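Local atomic coordinates of ATP-dependent 6-phosphofructokinase isozyme 2 (Escherichia coli, PDB entry 3UMO), a protein that catalyses the ATP-dependent phosphorylation of fructose 6-phosphate to fructose 1,6-bisphosphate, the first committing step of glycolysis, working as a homodimer. Residues 274-285 with 299-308; 40-51 with 256-264. All coordinates share one frame; numbering follows the deposited sequence.

Contact 1 of 2, residues 274-285 with 299-308; sequences EMVRFGVAAGSA and DTQKIYAYLS. With ATP (adenosine-5'-triphosphate), chain E.
Phe278 and Tyr304 meet in a T-shaped stack: the edge of the phenylalanine, led by CD1, points at the face of the tyrosine ring, with the planes at 89° and the centroids 5.5 Å apart. Tyr304 holds its CG anti to the backbone N (chi1 -180°), which lays the ring along the 274-285 helix among Glu274, Arg277, Phe278 and Ala281 as a knob in a hole. Tyr304 OH lies 3.2 Å from CG of Glu274, whose carboxylate is salt-bridged to Lys265. CE1 of Phe278 touches CG2 of Thr300, itself a knob among Phe278, Ala281, Ala282 and Ala285. Ala281 returns the pattern, its CB fitting between Thr300, Ile303, Tyr304 and Leu307; the alanines 281, 282 and 285 are consistent with the axes' approach to 8.0 Å at 135°. Arg277, salt-bridged through NH2 to Glu273, sets one guanidinium face against Leu307 O without a direct hydrogen bond; a water spans the two, 2.9 Å from Leu307 O but weakly bonded to Arg277 NH1. A second water joins Ala285 O to OD2 of Asp299. Ser284 OG donates to ATP N3 (3.0 Å) and accepts from O2'. Ser284 and Val280 belong to the ATP site, shared between dimeric partners, so one face of the 274-285 helix lines the nucleotide pocket and another carries C-terminal helix 297-307. Met275, Phe278, Val280 and Ala282 touch helix 254-267, and Val276, Arg277 and Val280 meet strand 238-241.

Contact 2 of 2, residues 40-51 with 256-264; sequences GGINVARAIAHL and DSMVGAMTL. With ATP (adenosine-5'-triphosphate), chain E.
Asp256, probably the catalytic residue as in relatives, leans its carboxylate on the start of helix 40-50, with OD1 3.3 Å from CB of Asn43 and CG 3.8 Å from Gly40 O. A water donates to OD1 (2.7 Å) and is held weakly by Asn43 ND2; the amide oxygen of Asn43 takes a bond from Arg46 NH1 in the guanidinium plane. Gly40, Asn43 and Asp256 all belong to the substrate site, where the contact brings the two helix segments' starts together. Ser257 CA receives the methyl of Ala47. Met258 faces the other way, its bent thioether placing CE 3.2 Å from O3' of ATP. CG1 of Val259 meets CG2 of Val44. Gly260, without a side chain, brings its CA to 4.7 Å from CA of Val44, the closest CA pair; Val44 CG1, anti to its backbone N (chi1 170°), is thereby turned to Gly260 CA. CG1 of Ile48 comes to 3.5 Å from Gly260 O. Ala261 takes CD1 of Leu51 on its methyl, and Leu264 spreads its two methyls between Ile48 and Leu51. The helices, crossing at -61°, lie against the central parallel sheet, with Val44 and Leu264 on strand 4-7 and Val259 on strand 133-137, while Met258 and Ala261 touch helix 272-286.

The centre of contact 1 lies about 17 Å from the chain centre, that of contact 2 about 7 Å; contact 2 is buried, contact 1 partly so. Helix 254-267 stands between them, with CB of Ala261 3.4 Å from CB of Ala282. Helices 40-50 and 254-267 both lie on the parallel sheet, and helix 272-286 links the latter to the C-terminal helix. Contact 2 is mostly aliphatic, with its carboxylate and water at the substrate-site end; contact 1 has an aromatic pair and two waters, with Glu274 and Arg277 at its more exposed end. Both touch ATP, contact 1 at the adenine and ribose, contact 2 at the ribose alone.

Contact 1 of 2, residues 274-285 with 299-308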
loop_
_atom_site.group_PDB
_atom_site.type_symbol
_atom_site.label_atom_id
_atom_site.label_comp_id
_atom_site.label_asym_id
_atom_site.label_seq_id
_atom_site.Cartn_x
_atom_site.Cartn_y
_atom_site.Cartn_z
ATOM N N GLU A 274 15.281 -0.352 -38.993
ATOM C CA GLU A 274 13.891 -0.008 -39.251
ATOM C C GLU A 274 12.979 -0.834 -38.352
ATOM O O GLU A 274 11.995 -0.328 -37.804
ATOM C CB GLU A 274 13.562 -0.252 -40.727
ATOM C CG GLU A 274 12.203 0.260 -41.156
ATOM C CD GLU A 274 12.107 0.462 -42.658
ATOM O OE1 GLU A 274 13.146 0.763 -43.287
ATOM O OE2 GLU A 274 10.994 0.319 -43.206
ATOM N N MET A 275 13.332 -2.107 -38.187
ATOM C CA MET A 275 12.573 -3.007 -37.328
ATOM C C MET A 275 12.563 -2.545 -35.866
ATOM O O MET A 275 11.505 -2.480 -35.242
ATOM C CB MET A 275 13.140 -4.424 -37.427
ATOM C CG MET A 275 12.336 -5.457 -36.673
ATOM S SD MET A 275 13.176 -7.045 -36.657
ATOM C CE MET A 275 14.562 -6.677 -35.593
ATOM N N VAL A 276 13.734 -2.232 -35.320
ATOM C CA VAL A 276 13.826 -1.824 -33.915
ATOM C C VAL A 276 13.185 -0.456 -33.698
ATOM O O VAL A 276 12.494 -0.230 -32.697
ATOM C CB VAL A 276 15.290 -1.849 -33.396
ATOM C CG1 VAL A 276 15.378 -1.308 -31.976
ATOM C CG2 VAL A 276 15.851 -3.276 -33.451
ATOM N N ARG A 277 13.391 0.453 -34.645
ATOM C CA ARG A 277 12.770 1.767 -34.550
ATOM C C ARG A 277 11.249 1.668 -34.491
ATOM O O ARG A 277 10.621 2.310 -33.661
ATOM C CB ARG A 277 13.166 2.653 -35.727
ATOM C CG ARG A 277 14.567 3.194 -35.658
ATOM C CD ARG A 277 14.750 4.276 -36.723
ATOM N NE ARG A 277 16.149 4.600 -36.997
ATOM C CZ ARG A 277 16.972 5.194 -36.138
ATOM N NH1 ARG A 277 16.554 5.530 -34.923
ATOM N NH2 ARG A 277 18.224 5.448 -36.493
ATOM N N PHE A 278 10.666 0.872 -35.382
ATOM C CA PHE A 278 9.219 0.723 -35.426
ATOM C C PHE A 278 8.740 0.011 -34.165
ATOM O O PHE A 278 7.685 0.339 -33.618
ATOM C CB PHE A 278 8.799 -0.051 -36.676
ATOM C CG PHE A 278 7.345 0.096 -37.022
ATOM C CD1 PHE A 278 6.793 1.351 -37.218
ATOM C CD2 PHE A 278 6.535 -1.021 -37.177
ATOM C CE1 PHE A 278 5.453 1.495 -37.545
ATOM C CE2 PHE A 278 5.185 -0.880 -37.505
ATOM C CZ PHE A 278 4.648 0.377 -37.687
ATOM N N GLY A 279 9.533 -0.949 -33.691
ATOM C CA GLY A 279 9.231 -1.640 -32.445
ATOM C C GLY A 279 9.181 -0.687 -31.257
ATOM O O GLY A 279 8.245 -0.725 -30.452
ATOM N N VAL A 280 10.198 0.160 -31.126
ATOM C CA VAL A 280 10.218 1.142 -30.047
ATOM C C VAL A 280 9.063 2.129 -30.194
ATOM O O VAL A 280 8.425 2.495 -29.202
ATOM C CB VAL A 280 11.573 1.886 -29.966
ATOM C CG1 VAL A 280 11.452 3.166 -29.128
ATOM C CG2 VAL A 280 12.626 0.963 -29.377
ATOM N N ALA A 281 8.791 2.554 -31.427
ATOM C CA ALA A 281 7.684 3.482 -31.667
ATOM C C ALA A 281 6.354 2.907 -31.187
ATOM O O ALA A 281 5.580 3.596 -30.516
ATOM C CB ALA A 281 7.604 3.883 -33.147
ATOM N N ALA A 282 6.089 1.648 -31.521
ATOM C CA ALA A 282 4.834 1.013 -31.114
ATOM C C ALA A 282 4.799 0.721 -29.620
ATOM O O ALA A 282 3.770 0.918 -28.962
ATOM C CB ALA A 282 4.598 -0.261 -31.906
ATOM N N GLY A 283 5.909 0.211 -29.085
ATOM C CA GLY A 283 5.992 -0.057 -27.661
ATOM C C GLY A 283 5.720 1.203 -26.843
ATOM O O GLY A 283 4.939 1.196 -25.892
ATOM N N SER A 284 6.371 2.296 -27.223
ATOM C CA SER A 284 6.216 3.547 -26.498
ATOM C C SER A 284 4.856 4.196 -26.783
ATOM O O SER A 284 4.283 4.846 -25.910
ATOM C CB SER A 284 7.380 4.491 -26.804
ATOM O OG SER A 284 8.612 3.933 -26.350
ATOM N N ALA A 285 4.330 3.991 -27.987
ATOM C CA ALA A 285 2.989 4.476 -28.304
ATOM C C ALA A 285 1.981 3.805 -27.380
ATOM O O ALA A 285 1.041 4.446 -26.907
ATOM C CB ALA A 285 2.645 4.193 -29.758
ATOM N N ASP A 299 -0.129 7.399 -33.152
ATOM C CA ASP A 299 0.935 7.637 -32.174
ATOM C C ASP A 299 2.211 6.914 -32.590
ATOM O O ASP A 299 3.311 7.456 -32.464
ATOM C CB ASP A 299 0.515 7.174 -30.776
ATOM C CG ASP A 299 -0.559 8.046 -30.162
ATOM O OD1 ASP A 299 -0.693 9.220 -30.574
ATOM O OD2 ASP A 299 -1.264 7.547 -29.252
ATOM N N THR A 300 2.064 5.690 -33.088
ATOM C CA THR A 300 3.224 4.911 -33.523
ATOM C C THR A 300 3.909 5.609 -34.696
ATOM O O THR A 300 5.134 5.739 -34.731
ATOM C CB THR A 300 2.823 3.465 -33.904
ATOM O OG1 THR A 300 2.191 2.827 -32.780
ATOM C CG2 THR A 300 4.042 2.653 -34.330
ATOM N N GLN A 301 3.110 6.083 -35.647
ATOM C CA GLN A 301 3.645 6.805 -36.798
ATOM C C GLN A 301 4.400 8.059 -36.382
ATOM O O GLN A 301 5.469 8.350 -36.917
ATOM C CB GLN A 301 2.527 7.169 -37.779
ATOM C CG GLN A 301 2.987 8.037 -38.939
ATOM C CD GLN A 301 1.953 8.135 -40.047
ATOM O OE1 GLN A 301 0.756 7.950 -39.816
ATOM N NE2 GLN A 301 2.413 8.417 -41.262
ATOM N N LYS A 302 3.842 8.795 -35.425
ATOM C CA LYS A 302 4.451 10.043 -34.958
ATOM C C LYS A 302 5.807 9.785 -34.304
ATOM O O LYS A 302 6.792 10.476 -34.584
ATOM C CB LYS A 302 3.520 10.748 -33.966
ATOM C CG LYS A 302 4.035 12.099 -33.471
ATOM C CD LYS A 302 3.210 12.609 -32.287
ATOM C CE LYS A 302 1.748 12.799 -32.664
ATOM N NZ LYS A 302 0.932 13.347 -31.533
ATOM N N ILE A 303 5.852 8.790 -33.425
ATOM C CA ILE A 303 7.106 8.434 -32.767
ATOM C C ILE A 303 8.120 7.901 -33.785
ATOM O O ILE A 303 9.288 8.294 -33.771
ATOM C CB ILE A 303 6.889 7.412 -31.634
ATOM C CG1 ILE A 303 6.037 8.038 -30.524
ATOM C CG2 ILE A 303 8.240 6.951 -31.072
ATOM C CD1 ILE A 303 5.481 7.038 -29.515
ATOM N N TYR A 304 7.669 7.026 -34.681
ATOM C CA TYR A 304 8.554 6.489 -35.711
ATOM C C TYR A 304 9.158 7.588 -36.590
ATOM O O TYR A 304 10.343 7.544 -36.910
ATOM C CB TYR A 304 7.829 5.446 -36.566
ATOM C CG TYR A 304 8.691 4.841 -37.649
ATOM C CD1 TYR A 304 9.644 3.874 -37.350
ATOM C CD2 TYR A 304 8.551 5.240 -38.975
ATOM C CE1 TYR A 304 10.434 3.318 -38.340
ATOM C CE2 TYR A 304 9.335 4.692 -39.973
ATOM C CZ TYR A 304 10.273 3.733 -39.653
ATOM O OH TYR A 304 11.047 3.195 -40.653
ATOM N N ALA A 305 8.350 8.574 -36.967
ATOM C CA ALA A 305 8.850 9.702 -37.754
ATOM C C ALA A 305 9.962 10.446 -37.017
ATOM O O ALA A 305 10.974 10.825 -37.617
ATOM C CB ALA A 305 7.715 10.655 -38.107
ATOM N N TYR A 306 9.768 10.653 -35.717
ATOM C CA TYR A 306 10.774 11.304 -34.884
ATOM C C TYR A 306 12.063 10.491 -34.848
ATOM O O TYR A 306 13.146 11.036 -35.024
ATOM C CB TYR A 306 10.240 11.512 -33.467
ATOM C CG TYR A 306 11.282 11.913 -32.443
ATOM C CD1 TYR A 306 11.655 13.244 -32.284
ATOM C CD2 TYR A 306 11.876 10.963 -31.615
ATOM C CE1 TYR A 306 12.595 13.613 -31.342
ATOM C CE2 TYR A 306 12.820 11.324 -30.675
ATOM C CZ TYR A 306 13.172 12.651 -30.540
ATOM O OH TYR A 306 14.110 13.013 -29.600
ATOM N N LEU A 307 11.943 9.184 -34.624
ATOM C CA LEU A 307 13.113 8.314 -34.565
ATOM C C LEU A 307 13.853 8.237 -35.900
ATOM O O LEU A 307 15.054 7.946 -35.938
ATOM C CB LEU A 307 12.710 6.907 -34.124
ATOM C CG LEU A 307 12.066 6.770 -32.748
ATOM C CD1 LEU A 307 11.534 5.359 -32.565
ATOM C CD2 LEU A 307 13.057 7.127 -31.650
ATOM N N SER A 308 13.141 8.504 -36.990
ATOM C CA SER A 308 13.717 8.382 -38.329
ATOM C C SER A 308 14.156 9.720 -38.916
ATOM O O SER A 308 14.662 9.775 -40.040
ATOM C CB SER A 308 12.715 7.716 -39.277
ATOM O OG SER A 308 12.353 6.428 -38.824
HETATM P PG ATP E . 5.580 -6.215 -21.182
HETATM O O1G ATP E . 5.517 -7.609 -21.699
HETATM O O2G ATP E . 4.299 -5.554 -21.684
HETATM O O3G ATP E . 5.683 -6.136 -19.698
HETATM P PB ATP E . 8.232 -5.948 -21.827
HETATM O O1B ATP E . 8.769 -5.995 -20.363
HETATM O O2B ATP E . 8.405 -7.270 -22.603
HETATM O O3B ATP E . 6.724 -5.430 -21.888
HETATM P PA ATP E . 9.477 -3.407 -22.355
HETATM O O1A ATP E . 9.123 -3.025 -20.948
HETATM O O2A ATP E . 10.960 -3.219 -22.681
HETATM O O3A ATP E . 9.056 -4.871 -22.655
HETATM O "O5'" ATP E . 8.547 -2.533 -23.335
HETATM C "C5'" ATP E . 8.786 -2.557 -24.700
HETATM C "C4'" ATP E . 8.934 -1.270 -25.377
HETATM O "O4'" ATP E . 7.866 -0.405 -24.931
HETATM C "C3'" ATP E . 10.152 -0.553 -24.967
HETATM O "O3'" ATP E . 11.250 -0.955 -25.694
HETATM C "C2'" ATP E . 9.789 0.857 -25.192
HETATM O "O2'" ATP E . 9.792 1.139 -26.531
HETATM C "C1'" ATP E . 8.386 0.887 -24.719
HETATM N N9 ATP E . 8.300 1.241 -23.304
HETATM C C8 ATP E . 8.156 0.383 -22.277
HETATM N N7 ATP E . 8.122 1.113 -21.134
HETATM C C5 ATP E . 8.245 2.421 -21.441
HETATM C C6 ATP E . 8.268 3.597 -20.684
HETATM N N6 ATP E . 8.147 3.562 -19.189
HETATM N N1 ATP E . 8.409 4.770 -21.326
HETATM C C2 ATP E . 8.523 4.825 -22.664
HETATM N N3 ATP E . 8.499 3.716 -23.410
HETATM C C4 ATP E . 8.360 2.511 -22.831
HETATM O O HOH W 1 16.776 7.709 -33.650
HETATM O O HOH W 2 -0.882 4.921 -28.871
#

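Contact 2 of 2, residues 40-51 with 256-264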
loop_
_atom_site.group_PDB
_atom_site.type_symbol
_atom_site.label_atom_id
_atom_site.label_comp_id
_atom_site.label_asym_id
_atom_site.label_seq_id
_atom_site.Cartn_x
_atom_site.Cartn_y
_atom_site.Cartn_z
ATOM N N GLY A 40 -0.255 -13.283 -24.785
ATOM C CA GLY A 40 0.825 -12.702 -25.562
ATOM C C GLY A 40 0.555 -12.644 -27.050
ATOM O O GLY A 40 0.466 -11.557 -27.624
ATOM N N GLY A 41 0.425 -13.813 -27.673
ATOM C CA GLY A 41 0.186 -13.903 -29.103
ATOM C C GLY A 41 -1.103 -13.220 -29.513
ATOM O O GLY A 41 -1.176 -12.604 -30.575
ATOM N N ILE A 42 -2.126 -13.317 -28.669
ATOM C CA ILE A 42 -3.390 -12.650 -28.960
ATOM C C ILE A 42 -3.196 -11.138 -29.029
ATOM O O ILE A 42 -3.686 -10.481 -29.950
ATOM C CB ILE A 42 -4.482 -13.032 -27.938
ATOM C CG1 ILE A 42 -5.027 -14.423 -28.268
ATOM C CG2 ILE A 42 -5.621 -12.012 -27.956
ATOM C CD1 ILE A 42 -5.962 -14.987 -27.217
ATOM N N ASN A 43 -2.461 -10.589 -28.066
ATOM C CA ASN A 43 -2.211 -9.155 -28.050
ATOM C C ASN A 43 -1.301 -8.694 -29.182
ATOM O O ASN A 43 -1.466 -7.595 -29.695
ATOM C CB ASN A 43 -1.698 -8.703 -26.681
ATOM C CG ASN A 43 -2.819 -8.541 -25.679
ATOM O OD1 ASN A 43 -3.921 -8.124 -26.034
ATOM N ND2 ASN A 43 -2.547 -8.870 -24.421
ATOM N N VAL A 44 -0.351 -9.539 -29.575
ATOM C CA VAL A 44 0.474 -9.251 -30.742
ATOM C C VAL A 44 -0.421 -9.109 -31.976
ATOM O O VAL A 44 -0.261 -8.174 -32.770
ATOM C CB VAL A 44 1.545 -10.342 -30.964
ATOM C CG1 VAL A 44 2.232 -10.165 -32.319
ATOM C CG2 VAL A 44 2.573 -10.290 -29.851
ATOM N N ALA A 45 -1.386 -10.018 -32.115
ATOM C CA ALA A 45 -2.316 -9.970 -33.245
ATOM C C ALA A 45 -3.185 -8.706 -33.213
ATOM O O ALA A 45 -3.460 -8.095 -34.254
ATOM C CB ALA A 45 -3.188 -11.218 -33.282
ATOM N N ARG A 46 -3.619 -8.315 -32.020
ATOM C CA ARG A 46 -4.420 -7.100 -31.874
ATOM C C ARG A 46 -3.604 -5.850 -32.217
ATOM O O ARG A 46 -4.094 -4.944 -32.901
ATOM C CB ARG A 46 -5.005 -7.003 -30.465
ATOM C CG ARG A 46 -5.969 -8.138 -30.128
ATOM C CD ARG A 46 -6.399 -8.087 -28.669
ATOM N NE ARG A 46 -7.328 -6.993 -28.404
ATOM C CZ ARG A 46 -7.257 -6.192 -27.346
ATOM N NH1 ARG A 46 -6.297 -6.360 -26.450
ATOM N NH2 ARG A 46 -8.149 -5.221 -27.182
ATOM N N ALA A 47 -2.355 -5.814 -31.761
ATOM C CA ALA A 47 -1.467 -4.684 -32.061
ATOM C C ALA A 47 -1.236 -4.582 -33.558
ATOM O O ALA A 47 -1.209 -3.484 -34.130
ATOM C CB ALA A 47 -0.133 -4.833 -31.328
ATOM N N ILE A 48 -1.077 -5.733 -34.203
ATOM C CA ILE A 48 -0.853 -5.752 -35.640
ATOM C C ILE A 48 -2.058 -5.165 -36.372
ATOM O O ILE A 48 -1.901 -4.386 -37.313
ATOM C CB ILE A 48 -0.510 -7.171 -36.134
ATOM C CG1 ILE A 48 0.952 -7.480 -35.792
ATOM C CG2 ILE A 48 -0.767 -7.298 -37.632
ATOM C CD1 ILE A 48 1.360 -8.947 -35.997
ATOM N N ALA A 49 -3.257 -5.510 -35.915
ATOM C CA ALA A 49 -4.474 -4.928 -36.475
ATOM C C ALA A 49 -4.485 -3.403 -36.323
ATOM O O ALA A 49 -4.810 -2.684 -37.273
ATOM C CB ALA A 49 -5.707 -5.544 -35.826
ATOM N N HIS A 50 -4.131 -2.911 -35.138
ATOM C CA HIS A 50 -4.075 -1.465 -34.900
ATOM C C HIS A 50 -3.108 -0.783 -35.858
ATOM O O HIS A 50 -3.355 0.337 -36.312
ATOM C CB HIS A 50 -3.647 -1.147 -33.466
ATOM C CG HIS A 50 -4.662 -1.514 -32.433
ATOM N ND1 HIS A 50 -5.800 -2.229 -32.734
ATOM C CD2 HIS A 50 -4.715 -1.258 -31.106
ATOM C CE1 HIS A 50 -6.511 -2.399 -31.634
ATOM N NE2 HIS A 50 -5.875 -1.821 -30.632
ATOM N N LEU A 51 -2.005 -1.459 -36.161
ATOM C CA LEU A 51 -0.982 -0.868 -37.020
ATOM C C LEU A 51 -1.285 -1.043 -38.507
ATOM O O LEU A 51 -0.496 -0.642 -39.360
ATOM C CB LEU A 51 0.404 -1.408 -36.670
ATOM C CG LEU A 51 0.857 -1.138 -35.232
ATOM C CD1 LEU A 51 2.243 -1.723 -34.997
ATOM C CD2 LEU A 51 0.835 0.354 -34.919
ATOM N N ASP A 256 3.917 -6.399 -26.155
ATOM C CA ASP A 256 3.200 -7.018 -27.260
ATOM C C ASP A 256 3.042 -6.057 -28.436
ATOM O O ASP A 256 3.056 -6.480 -29.589
ATOM C CB ASP A 256 1.848 -7.549 -26.785
ATOM C CG ASP A 256 1.991 -8.640 -25.735
ATOM O OD1 ASP A 256 1.096 -8.758 -24.871
ATOM O OD2 ASP A 256 3.001 -9.380 -25.769
ATOM N N SER A 257 2.900 -4.768 -28.144
ATOM C CA SER A 257 2.828 -3.767 -29.201
ATOM C C SER A 257 4.145 -3.721 -29.955
ATOM O O SER A 257 4.159 -3.680 -31.188
ATOM C CB SER A 257 2.511 -2.384 -28.629
ATOM O OG SER A 257 1.180 -2.343 -28.133
ATOM N N MET A 258 5.250 -3.718 -29.215
ATOM C CA MET A 258 6.569 -3.747 -29.842
ATOM C C MET A 258 6.758 -4.986 -30.715
ATOM O O MET A 258 7.254 -4.889 -31.845
ATOM C CB MET A 258 7.676 -3.685 -28.782
ATOM C CG MET A 258 9.047 -4.072 -29.323
ATOM S SD MET A 258 10.362 -3.778 -28.125
ATOM C CE MET A 258 10.887 -2.133 -28.606
ATOM N N VAL A 259 6.384 -6.154 -30.196
ATOM C CA VAL A 259 6.514 -7.386 -30.976
ATOM C C VAL A 259 5.673 -7.357 -32.252
ATOM O O VAL A 259 6.150 -7.759 -33.323
ATOM C CB VAL A 259 6.209 -8.641 -30.132
ATOM C CG1 VAL A 259 6.154 -9.880 -31.014
ATOM C CG2 VAL A 259 7.267 -8.799 -29.052
ATOM N N GLY A 260 4.441 -6.862 -32.142
ATOM C CA GLY A 260 3.570 -6.717 -33.300
ATOM C C GLY A 260 4.209 -5.862 -34.381
ATOM O O GLY A 260 4.213 -6.230 -35.563
ATOM N N ALA A 261 4.779 -4.735 -33.969
ATOM C CA ALA A 261 5.431 -3.819 -34.903
ATOM C C ALA A 261 6.655 -4.437 -35.560
ATOM O O ALA A 261 6.873 -4.285 -36.769
ATOM C CB ALA A 261 5.816 -2.529 -34.196
ATOM N N MET A 262 7.486 -5.104 -34.764
ATOM C CA MET A 262 8.690 -5.699 -35.326
ATOM C C MET A 262 8.354 -6.850 -36.266
ATOM O O MET A 262 9.037 -7.059 -37.267
ATOM C CB MET A 262 9.667 -6.129 -34.225
ATOM C CG MET A 262 10.216 -4.923 -33.460
ATOM S SD MET A 262 11.627 -5.296 -32.410
ATOM C CE MET A 262 10.970 -6.590 -31.349
ATOM N N THR A 263 7.282 -7.572 -35.956
ATOM C CA THR A 263 6.812 -8.665 -36.798
ATOM C C THR A 263 6.410 -8.152 -38.177
ATOM O O THR A 263 6.755 -8.745 -39.200
ATOM C CB THR A 263 5.609 -9.379 -36.153
ATOM O OG1 THR A 263 6.021 -9.994 -34.926
ATOM C CG2 THR A 263 5.051 -10.442 -37.082
ATOM N N LEU A 264 5.667 -7.051 -38.201
ATOM C CA LEU A 264 5.277 -6.432 -39.465
ATOM C C LEU A 264 6.491 -5.998 -40.273
ATOM O O LEU A 264 6.537 -6.191 -41.487
ATOM C CB LEU A 264 4.360 -5.236 -39.216
ATOM C CG LEU A 264 2.907 -5.597 -38.922
ATOM C CD1 LEU A 264 2.155 -4.375 -38.399
ATOM C CD2 LEU A 264 2.240 -6.146 -40.178
HETATM P PG ATP E . 5.580 -6.215 -21.182
HETATM O O1G ATP E . 5.517 -7.609 -21.699
HETATM O O2G ATP E . 4.299 -5.554 -21.684
HETATM O O3G ATP E . 5.683 -6.136 -19.698
HETATM P PB ATP E . 8.232 -5.948 -21.827
HETATM O O1B ATP E . 8.769 -5.995 -20.363
HETATM O O2B ATP E . 8.405 -7.270 -22.603
HETATM O O3B ATP E . 6.724 -5.430 -21.888
HETATM P PA ATP E . 9.477 -3.407 -22.355
HETATM O O1A ATP E . 9.123 -3.025 -20.948
HETATM O O2A ATP E . 10.960 -3.219 -22.681
HETATM O O3A ATP E . 9.056 -4.871 -22.655
HETATM O "O5'" ATP E . 8.547 -2.533 -23.335
HETATM C "C5'" ATP E . 8.786 -2.557 -24.700
HETATM C "C4'" ATP E . 8.934 -1.270 -25.377
HETATM O "O4'" ATP E . 7.866 -0.405 -24.931
HETATM C "C3'" ATP E . 10.152 -0.553 -24.967
HETATM O "O3'" ATP E . 11.250 -0.955 -25.694
HETATM C "C2'" ATP E . 9.789 0.857 -25.192
HETATM O "O2'" ATP E . 9.792 1.139 -26.531
HETATM C "C1'" ATP E . 8.386 0.887 -24.719
HETATM N N9 ATP E . 8.300 1.241 -23.304
HETATM C C8 ATP E . 8.156 0.383 -22.277
HETATM N N7 ATP E . 8.122 1.113 -21.134
HETATM C C5 ATP E . 8.245 2.421 -21.441
HETATM C C6 ATP E . 8.268 3.597 -20.684
HETATM N N6 ATP E . 8.147 3.562 -19.189
HETATM N N1 ATP E . 8.409 4.770 -21.326
HETATM C C2 ATP E . 8.523 4.825 -22.664
HETATM N N3 ATP E . 8.499 3.716 -23.410
HETATM C C4 ATP E . 8.360 2.511 -22.831
HETATM O O HOH W 3 0.210 -10.389 -22.975
#